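Long-range contacts in pentacotripeptide-repeat region of PRORP domain-containing protein (Brachypodium distachyon, PDB 4ME2), which probably binds RNA in a sequence-specific manner, as a chloroplast pentatricopeptide repeat protein linked to group II intron recognition: residues 182-187 with 215-220; 117-122 with 171-176; 51-56 with 90-95. One frame throughout, in Å; residues are numbered along the deposited sequence.

Overall arrangement
The chain is mostly helical, and the three contacts follow one another along its elongated row of stacked helices without touching. Contact 3 (51-56 with 90-95) closes before contact 2 (117-122 with 171-176) opens, and contact 2 closes before contact 1 (182-187 with 215-220) begins. Contact 2 lies nearest the middle, its centre about 7 Å from the centre of the chain; contacts 1 and 3 lie on opposite sides of that point, with centres about 33 Å apart. Contact 1 is linked most directly to contact 2, about 16 Å away between centres, because helix 168-180 runs straight into the turn before helix 184-197. Contacts 2 and 3 are about 23 Å apart between centres.

Contact 1 of 3, residues 182-187 with 215-220; sequences GRARAA and KRLGLD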
loop_
_atom_site.group_PDB
_atom_site.type_symbol
_atom_site.label_atom_id
_atom_site.label_comp_id
_atom_site.label_asym_id
_atom_site.label_seq_id
_atom_site.Cartn_x
_atom_site.Cartn_y
_atom_site.Cartn_z
ATOM N N GLY A 182 -12.609 -3.675 0.968
ATOM C CA GLY A 182 -13.559 -2.780 1.632
ATOM C C GLY A 182 -12.983 -1.469 2.139
ATOM O O GLY A 182 -13.635 -0.761 2.912
ATOM N N ARG A 183 -11.780 -1.120 1.689
ATOM C CA ARG A 183 -11.120 0.089 2.178
ATOM C C ARG A 183 -11.407 1.253 1.240
ATOM O O ARG A 183 -10.551 1.686 0.456
ATOM C CB ARG A 183 -9.615 -0.141 2.386
ATOM C CG ARG A 183 -9.250 -1.339 3.267
ATOM C CD ARG A 183 -10.067 -1.448 4.550
ATOM N NE ARG A 183 -10.114 -0.201 5.311
ATOM C CZ ARG A 183 -11.121 0.147 6.111
ATOM N NH1 ARG A 183 -12.171 -0.656 6.260
ATOM N NH2 ARG A 183 -11.083 1.303 6.763
ATOM N N ALA A 184 -12.631 1.758 1.343
ATOM C CA ALA A 184 -13.175 2.726 0.396
ATOM C C ALA A 184 -12.483 4.077 0.447
ATOM O O ALA A 184 -12.117 4.631 -0.591
ATOM C CB ALA A 184 -14.667 2.890 0.620
ATOM N N ARG A 185 -12.318 4.611 1.651
ATOM C CA ARG A 185 -11.660 5.899 1.814
ATOM C C ARG A 185 -10.223 5.858 1.288
ATOM O O ARG A 185 -9.785 6.788 0.601
ATOM C CB ARG A 185 -11.693 6.331 3.288
ATOM C CG ARG A 185 -11.028 7.671 3.574
ATOM C CD ARG A 185 -11.630 8.803 2.756
ATOM N NE ARG A 185 -13.061 8.975 3.006
ATOM C CZ ARG A 185 -13.876 9.703 2.252
ATOM N NH1 ARG A 185 -13.413 10.343 1.186
ATOM N NH2 ARG A 185 -15.165 9.788 2.566
ATOM N N ALA A 186 -9.503 4.786 1.619
ATOM C CA ALA A 186 -8.139 4.577 1.123
ATOM C C ALA A 186 -8.096 4.557 -0.409
ATOM O O ALA A 186 -7.243 5.208 -1.018
ATOM C CB ALA A 186 -7.534 3.302 1.704
ATOM N N ALA A 187 -9.024 3.826 -1.029
ATOM C CA ALA A 187 -9.091 3.779 -2.492
ATOM C C ALA A 187 -9.351 5.180 -3.064
ATOM O O ALA A 187 -8.676 5.629 -4.005
ATOM C CB ALA A 187 -10.163 2.790 -2.949
ATOM N N LYS A 215 -19.791 3.194 -4.741
ATOM C CA LYS A 215 -21.227 3.004 -4.555
ATOM C C LYS A 215 -21.499 1.820 -3.641
ATOM O O LYS A 215 -22.212 1.936 -2.645
ATOM C CB LYS A 215 -21.916 2.808 -5.904
ATOM C CG LYS A 215 -23.410 2.570 -5.800
ATOM C CD LYS A 215 -24.045 2.611 -7.177
ATOM C CE LYS A 215 -25.528 2.918 -7.078
ATOM N NZ LYS A 215 -26.067 3.349 -8.396
ATOM N N ARG A 216 -20.901 0.682 -3.983
ATOM C CA ARG A 216 -21.080 -0.554 -3.234
ATOM C C ARG A 216 -20.729 -0.397 -1.748
ATOM O O ARG A 216 -21.370 -0.989 -0.886
ATOM C CB ARG A 216 -20.242 -1.668 -3.883
ATOM C CG ARG A 216 -20.506 -3.077 -3.373
ATOM C CD ARG A 216 -19.724 -4.121 -4.168
ATOM N NE ARG A 216 -18.283 -3.932 -4.041
ATOM C CZ ARG A 216 -17.575 -4.345 -2.995
ATOM N NH1 ARG A 216 -18.179 -4.977 -1.999
ATOM N NH2 ARG A 216 -16.270 -4.129 -2.946
ATOM N N LEU A 217 -19.719 0.420 -1.457
ATOM C CA LEU A 217 -19.227 0.596 -0.094
ATOM C C LEU A 217 -19.829 1.799 0.639
ATOM O O LEU A 217 -19.460 2.094 1.777
ATOM C CB LEU A 217 -17.697 0.667 -0.093
ATOM C CG LEU A 217 -17.044 -0.624 -0.588
ATOM C CD1 LEU A 217 -15.584 -0.383 -0.941
ATOM C CD2 LEU A 217 -17.190 -1.724 0.449
ATOM N N GLY A 218 -20.755 2.484 -0.019
ATOM C CA GLY A 218 -21.536 3.528 0.634
ATOM C C GLY A 218 -20.942 4.922 0.622
ATOM O O GLY A 218 -21.450 5.810 1.310
ATOM N N LEU A 219 -19.869 5.128 -0.142
ATOM C CA LEU A 219 -19.336 6.480 -0.326
ATOM C C LEU A 219 -19.991 7.082 -1.556
ATOM O O LEU A 219 -19.376 7.151 -2.623
ATOM C CB LEU A 219 -17.813 6.487 -0.505
ATOM C CG LEU A 219 -16.835 5.805 0.456
ATOM C CD1 LEU A 219 -15.566 6.636 0.632
ATOM C CD2 LEU A 219 -17.440 5.440 1.801
ATOM N N ASP A 220 -21.242 7.516 -1.427
ATOM C CA ASP A 220 -21.990 7.943 -2.610
ATOM C C ASP A 220 -21.546 9.275 -3.217
ATOM O O ASP A 220 -21.738 9.487 -4.410
ATOM C CB ASP A 220 -23.515 7.890 -2.400
ATOM C CG ASP A 220 -23.924 8.202 -0.982
ATOM O OD1 ASP A 220 -24.494 7.304 -0.319
ATOM O OD2 ASP A 220 -23.668 9.331 -0.527
#
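Leu217 and Leu219 both carry CG anti to their carbonyl carbon (chi1 -63° and -52°); CB of both points toward residues 182-187, and the shared torsion places their branches beside Ala184. Arg185 instead places CG anti to the backbone N (chi1 180°) and bends at both chi2 and chi3, so that its guanidinium folds back toward Leu219. Between the two leucines sits the methyl of Ala184. Its CB lies 3.7 Å from Leu217 CD1, while on the Leu219 side the same CB meets the branch point, with Leu219 CG 3.6 Å away. Both methyls of Leu219 straddle this small group, CD1 and CD2 each being 3.9 Å from Ala184 CB. The other branch of Leu217, CD2, lies 4.0 Å from Gly182 CA, which CD1 also approaches.

At the outer margin the side chains of Arg185 and Leu219 cross obliquely. Leu219 CD1 lies over one face of the guanidinium, offset toward its rim, with Arg185 NH2 3.7 Å away. The charge itself is met elsewhere, in a salt bridge from Arg185 NH1 to Glu222.

Two similarly built turns thus pack against each other. Each contains a glycine of positive phi, Gly182 or Gly218, that ends a helix in a Schellman motif, followed directly by the N-cap residue of the next helix, Arg183 or Leu219. At Gly218 a side chain would collide with the carbonyl oxygen of Leu217. Met214 of helix 204-216 also touches both Ala184 and Leu219.

No hydrogen bond crosses between the segments, so the two helix-turn-helix bends are held to each other here by van der Waals packing around one methyl, with the arginine contributing a flat face while its charge is probably balanced by Glu222.

Contact 2 of 3, residues 117-122 with 171-176; sequences DPELYA and LTRLVR
This is a buried packing of two nearly parallel helices, 118-126 and 168-180, near the middle of the chain, consistent with the stacked helix-turn-helix units of a pentatricopeptide repeat protein. The axes of their short segments approach to 7.8 Å at an angle of 20°. The small Ala122 fits this closeness, its CB resting on the backbone, 3.7 Å from Leu174 CA. Leu174 CB lies 3.6 Å from Pro118 O; with CG anti to the backbone N, its CD1 comes to 4.1 Å from Tyr121 CB.

A charged pair borders this apolar seam. The extended chain of Glu119 crosses Arg173 obliquely, bringing OE2 to 3.4 Å from Arg173 NE as a salt bridge; OE2 also lies 3.4 Å from Arg173 CD. The oxygen stands well out of the guanidinium plane, so no N-H points at it; Arg173 NE donates instead to a water in that plane, 2.9 Å away. An alanine in place of Glu119 would probably leave the arginine charge less well balanced and its aliphatic CD less covered. Glu119 N is itself capped by the N-cap residue, with Asp117 OD1 3.0 Å away.

Helix 133-151 flanks both partners: its Phe146 touches Pro118, Leu171 and Leu174, and its Glu149 binds the hydroxyl of Tyr121. Helix 98-109 adjoins Tyr121 through Leu105, while helices 184-197 and 204-216 pack on helix 168-180; no strand is present.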
loop_
_atom_site.group_PDB
_atom_site.type_symbol
_atom_site.label_atom_id
_atom_site.label_comp_id
_atom_site.label_asym_id
_atom_site.label_seq_id
_atom_site.Cartn_x
_atom_site.Cartn_y
_atom_site.Cartn_z
ATOM N N ASP A 117 6.496 0.577 -4.773
ATOM C CA ASP A 117 5.877 -0.280 -5.766
ATOM C C ASP A 117 4.430 -0.485 -5.333
ATOM O O ASP A 117 4.174 -1.198 -4.361
ATOM C CB ASP A 117 6.628 -1.615 -5.859
ATOM C CG ASP A 117 5.992 -2.594 -6.835
ATOM O OD1 ASP A 117 5.091 -2.209 -7.607
ATOM O OD2 ASP A 117 6.408 -3.772 -6.829
ATOM N N PRO A 118 3.483 0.158 -6.038
ATOM C CA PRO A 118 2.075 -0.003 -5.675
ATOM C C PRO A 118 1.595 -1.449 -5.777
ATOM O O PRO A 118 0.638 -1.819 -5.105
ATOM C CB PRO A 118 1.338 0.875 -6.695
ATOM C CG PRO A 118 2.357 1.848 -7.180
ATOM C CD PRO A 118 3.662 1.120 -7.144
ATOM N N GLU A 119 2.242 -2.254 -6.613
ATOM C CA GLU A 119 1.859 -3.654 -6.753
ATOM C C GLU A 119 2.243 -4.459 -5.509
ATOM O O GLU A 119 1.506 -5.360 -5.100
ATOM C CB GLU A 119 2.442 -4.265 -8.037
ATOM C CG GLU A 119 1.894 -5.648 -8.359
ATOM C CD GLU A 119 2.079 -6.044 -9.812
ATOM O OE1 GLU A 119 2.668 -5.257 -10.584
ATOM O OE2 GLU A 119 1.628 -7.147 -10.181
ATOM N N LEU A 120 3.377 -4.126 -4.900
ATOM C CA LEU A 120 3.766 -4.759 -3.644
ATOM C C LEU A 120 2.762 -4.363 -2.567
ATOM O O LEU A 120 2.283 -5.207 -1.795
ATOM C CB LEU A 120 5.177 -4.344 -3.227
ATOM C CG LEU A 120 5.649 -4.896 -1.877
ATOM C CD1 LEU A 120 5.547 -6.419 -1.832
ATOM C CD2 LEU A 120 7.068 -4.436 -1.580
ATOM N N TYR A 121 2.426 -3.079 -2.528
ATOM C CA TYR A 121 1.396 -2.627 -1.596
ATOM C C TYR A 121 0.072 -3.362 -1.834
ATOM O O TYR A 121 -0.624 -3.723 -0.882
ATOM C CB TYR A 121 1.197 -1.111 -1.665
ATOM C CG TYR A 121 2.399 -0.291 -1.232
ATOM C CD1 TYR A 121 3.366 -0.810 -0.358
ATOM C CD2 TYR A 121 2.567 1.014 -1.695
ATOM C CE1 TYR A 121 4.458 -0.048 0.039
ATOM C CE2 TYR A 121 3.655 1.783 -1.301
ATOM C CZ TYR A 121 4.600 1.255 -0.444
ATOM O OH TYR A 121 5.681 2.026 -0.058
ATOM N N ALA A 122 -0.275 -3.583 -3.102
ATOM C CA ALA A 122 -1.498 -4.305 -3.437
ATOM C C ALA A 122 -1.497 -5.699 -2.820
ATOM O O ALA A 122 -2.526 -6.151 -2.320
ATOM C CB ALA A 122 -1.694 -4.381 -4.950
ATOM N N LEU A 171 -0.844 0.954 -10.305
ATOM C CA LEU A 171 -1.704 1.812 -9.492
ATOM C C LEU A 171 -3.124 1.254 -9.441
ATOM O O LEU A 171 -3.777 1.278 -8.390
ATOM C CB LEU A 171 -1.714 3.243 -10.032
ATOM C CG LEU A 171 -2.399 4.280 -9.140
ATOM C CD1 LEU A 171 -1.571 4.550 -7.891
ATOM C CD2 LEU A 171 -2.660 5.565 -9.911
ATOM N N THR A 172 -3.599 0.738 -10.572
ATOM C CA THR A 172 -4.956 0.200 -10.648
ATOM C C THR A 172 -5.074 -1.088 -9.831
ATOM O O THR A 172 -6.115 -1.353 -9.223
ATOM C CB THR A 172 -5.412 -0.021 -12.109
ATOM O OG1 THR A 172 -5.310 1.216 -12.831
ATOM C CG2 THR A 172 -6.867 -0.488 -12.155
ATOM N N ARG A 173 -4.002 -1.878 -9.818
ATOM C CA ARG A 173 -3.937 -3.088 -9.000
ATOM C C ARG A 173 -4.126 -2.770 -7.522
ATOM O O ARG A 173 -4.864 -3.470 -6.827
ATOM C CB ARG A 173 -2.605 -3.818 -9.186
ATOM C CG ARG A 173 -2.512 -4.632 -10.464
ATOM C CD ARG A 173 -1.384 -5.654 -10.411
ATOM N NE ARG A 173 -1.665 -6.769 -9.504
ATOM C CZ ARG A 173 -2.500 -7.772 -9.771
ATOM N NH1 ARG A 173 -3.166 -7.811 -10.921
ATOM N NH2 ARG A 173 -2.678 -8.737 -8.879
ATOM N N LEU A 174 -3.453 -1.723 -7.051
ATOM C CA LEU A 174 -3.609 -1.280 -5.666
ATOM C C LEU A 174 -5.044 -0.827 -5.393
ATOM O O LEU A 174 -5.637 -1.191 -4.369
ATOM C CB LEU A 174 -2.610 -0.172 -5.333
ATOM C CG LEU A 174 -2.783 0.506 -3.969
ATOM C CD1 LEU A 174 -2.666 -0.489 -2.820
ATOM C CD2 LEU A 174 -1.760 1.619 -3.802
ATOM N N VAL A 175 -5.611 -0.054 -6.315
ATOM C CA VAL A 175 -6.970 0.457 -6.139
ATOM C C VAL A 175 -7.991 -0.693 -6.148
ATOM O O VAL A 175 -8.910 -0.723 -5.333
ATOM C CB VAL A 175 -7.320 1.536 -7.192
ATOM C CG1 VAL A 175 -8.811 1.822 -7.184
ATOM C CG2 VAL A 175 -6.524 2.813 -6.938
ATOM N N ARG A 176 -7.816 -1.642 -7.068
ATOM C CA ARG A 176 -8.627 -2.866 -7.104
ATOM C C ARG A 176 -8.569 -3.605 -5.770
ATOM O O ARG A 176 -9.587 -4.060 -5.240
ATOM C CB ARG A 176 -8.084 -3.819 -8.170
ATOM C CG ARG A 176 -8.896 -3.969 -9.443
ATOM C CD ARG A 176 -8.197 -4.961 -10.377
ATOM N NE ARG A 176 -8.539 -6.358 -10.100
ATOM C CZ ARG A 176 -8.059 -7.400 -10.775
ATOM N NH1 ARG A 176 -7.201 -7.217 -11.769
ATOM N NH2 ARG A 176 -8.429 -8.631 -10.453
HETATM O O HOH W 1 -0.611 -7.361 -6.864
#

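Contact 3 of 3, residues 51-56 with 90-95; sequences HAVQAL and AELQRQ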
loop_
_atom_site.group_PDB
_atom_site.type_symbol
_atom_site.label_atom_id
_atom_site.label_comp_id
_atom_site.label_asym_id
_atom_site.label_seq_id
_atom_site.Cartn_x
_atom_site.Cartn_y
_atom_site.Cartn_z
ATOM N N HIS A 51 17.457 -15.808 11.086
ATOM C CA HIS A 51 17.659 -15.310 12.443
ATOM C C HIS A 51 16.791 -14.114 12.725
ATOM O O HIS A 51 16.194 -14.020 13.798
ATOM C CB HIS A 51 19.130 -14.987 12.706
ATOM C CG HIS A 51 19.978 -16.201 13.009
ATOM N ND1 HIS A 51 21.310 -16.227 12.802
ATOM C CD2 HIS A 51 19.635 -17.456 13.515
ATOM C CE1 HIS A 51 21.797 -17.431 13.159
ATOM N NE2 HIS A 51 20.770 -18.183 13.594
ATOM N N ALA A 52 16.698 -13.202 11.756
ATOM C CA ALA A 52 15.909 -11.982 11.919
ATOM C C ALA A 52 14.411 -12.272 12.023
ATOM O O ALA A 52 13.708 -11.645 12.821
ATOM C CB ALA A 52 16.193 -11.006 10.788
ATOM N N VAL A 53 13.930 -13.220 11.226
ATOM C CA VAL A 53 12.527 -13.632 11.297
ATOM C C VAL A 53 12.241 -14.223 12.672
ATOM O O VAL A 53 11.231 -13.900 13.305
ATOM C CB VAL A 53 12.169 -14.657 10.196
ATOM C CG1 VAL A 53 10.803 -15.290 10.454
ATOM C CG2 VAL A 53 12.193 -13.995 8.826
ATOM N N GLN A 54 13.135 -15.079 13.152
ATOM C CA GLN A 54 12.898 -15.691 14.455
ATOM C C GLN A 54 12.913 -14.672 15.589
ATOM O O GLN A 54 12.080 -14.736 16.495
ATOM C CB GLN A 54 13.836 -16.876 14.695
ATOM C CG GLN A 54 13.470 -18.082 13.835
ATOM C CD GLN A 54 12.004 -18.484 13.971
ATOM O OE1 GLN A 54 11.567 -18.930 15.031
ATOM N NE2 GLN A 54 11.239 -18.323 12.893
ATOM N N ALA A 55 13.839 -13.718 15.520
ATOM C CA ALA A 55 13.922 -12.649 16.513
ATOM C C ALA A 55 12.658 -11.792 16.530
ATOM O O ALA A 55 12.145 -11.466 17.599
ATOM C CB ALA A 55 15.154 -11.786 16.275
ATOM N N LEU A 56 12.154 -11.423 15.354
ATOM C CA LEU A 56 10.959 -10.589 15.291
ATOM C C LEU A 56 9.758 -11.310 15.905
ATOM O O LEU A 56 8.969 -10.704 16.627
ATOM C CB LEU A 56 10.659 -10.150 13.853
ATOM C CG LEU A 56 9.448 -9.228 13.674
ATOM C CD1 LEU A 56 9.497 -8.057 14.638
ATOM C CD2 LEU A 56 9.341 -8.734 12.238
ATOM N N ALA A 90 9.347 -11.442 3.042
ATOM C CA ALA A 90 8.609 -12.406 2.232
ATOM C C ALA A 90 8.337 -13.687 3.007
ATOM O O ALA A 90 7.288 -14.300 2.840
ATOM C CB ALA A 90 9.356 -12.708 0.939
ATOM N N GLU A 91 9.279 -14.093 3.848
ATOM C CA GLU A 91 9.075 -15.285 4.665
ATOM C C GLU A 91 8.008 -15.065 5.735
ATOM O O GLU A 91 7.214 -15.963 6.026
ATOM C CB GLU A 91 10.381 -15.747 5.295
ATOM C CG GLU A 91 10.242 -16.960 6.213
ATOM C CD GLU A 91 9.785 -18.231 5.500
ATOM O OE1 GLU A 91 9.677 -18.249 4.254
ATOM O OE2 GLU A 91 9.535 -19.236 6.199
ATOM N N LEU A 92 7.983 -13.876 6.325
ATOM C CA LEU A 92 6.916 -13.547 7.267
ATOM C C LEU A 92 5.549 -13.559 6.570
ATOM O O LEU A 92 4.566 -14.040 7.137
ATOM C CB LEU A 92 7.183 -12.206 7.952
ATOM C CG LEU A 92 8.344 -12.175 8.947
ATOM C CD1 LEU A 92 8.827 -10.744 9.110
ATOM C CD2 LEU A 92 7.980 -12.787 10.299
ATOM N N GLN A 93 5.497 -13.037 5.342
ATOM C CA GLN A 93 4.293 -13.095 4.509
ATOM C C GLN A 93 3.855 -14.544 4.297
ATOM O O GLN A 93 2.679 -14.871 4.472
ATOM C CB GLN A 93 4.534 -12.445 3.140
ATOM C CG GLN A 93 4.622 -10.925 3.119
ATOM C CD GLN A 93 4.957 -10.388 1.733
ATOM O OE1 GLN A 93 6.125 -10.171 1.409
ATOM N NE2 GLN A 93 3.932 -10.192 0.903
ATOM N N ARG A 94 4.807 -15.403 3.932
ATOM C CA ARG A 94 4.519 -16.808 3.611
ATOM C C ARG A 94 3.975 -17.566 4.818
ATOM O O ARG A 94 3.056 -18.382 4.688
ATOM C CB ARG A 94 5.768 -17.514 3.069
ATOM C CG ARG A 94 5.491 -18.877 2.447
ATOM C CD ARG A 94 6.769 -19.681 2.257
ATOM N NE ARG A 94 7.412 -19.987 3.532
ATOM C CZ ARG A 94 7.035 -20.965 4.351
ATOM N NH1 ARG A 94 6.011 -21.749 4.034
ATOM N NH2 ARG A 94 7.681 -21.158 5.492
ATOM N N GLN A 95 4.541 -17.283 5.988
ATOM C CA GLN A 95 4.102 -17.901 7.240
ATOM C C GLN A 95 2.747 -17.369 7.713
ATOM O O GLN A 95 2.151 -17.920 8.638
ATOM C CB GLN A 95 5.163 -17.723 8.329
ATOM C CG GLN A 95 6.456 -18.475 8.048
ATOM C CD GLN A 95 7.495 -18.326 9.140
ATOM O OE1 GLN A 95 8.675 -18.598 8.921
ATOM N NE2 GLN A 95 7.069 -17.905 10.322
#
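The guanidinium of Arg94 has the carboxylate of Glu91 at its edge, in its plane, gripped side-on by two nitrogens with one bond to each oxygen. Arg94 NE lies 2.9 Å from Glu91 OE1 in an almost straight bond (176° at the hydrogen), and this oxygen is approached from above the carboxylate plane. Arg94 NH2 completes the salt bridge at 2.8 Å from Glu91 OE2, using the syn lone pair of that oxygen. The pair spans one turn of helix 82-94 and would be expected to restrain both side chains, holding the acidic end of Glu91 to its own helix. What Glu91 offers across the contact is aliphatic, its CB 4.3 Å from Val53 CG2.

The packing proper is made by Val53, Leu56 and Leu92. Val53 sets CG1 anti to the backbone N (chi1 168°) and meets Leu92 tip to tip, with Val53 CG1 3.8 Å from Leu92 CD2. Leu92, whose CG is anti to its carbonyl carbon, turns its other branch to Leu56. These two leucines cross at about a right angle, Leu56 CD2 being 3.8 Å from Leu92 CD1. Thus the fork of Leu92 divides between two residues one helical turn apart on helix 47-59, and the side chain of Gln95 borders Val53.

Methyl-to-methyl contact suits the wide spacing of the segments, whose axes come no closer than 10.5 Å and are inclined by 55°. Helix 66-77 lies against Leu56 through Ala72 and Ala76, while Leu100 of helix 98-109 touches both Leu56 and Leu92. Branched apolar side chains meeting by their end methyls between helices next but one in sequence are in keeping with the superhelical stacking of helix-turn-helix units in pentatricopeptide repeat proteins.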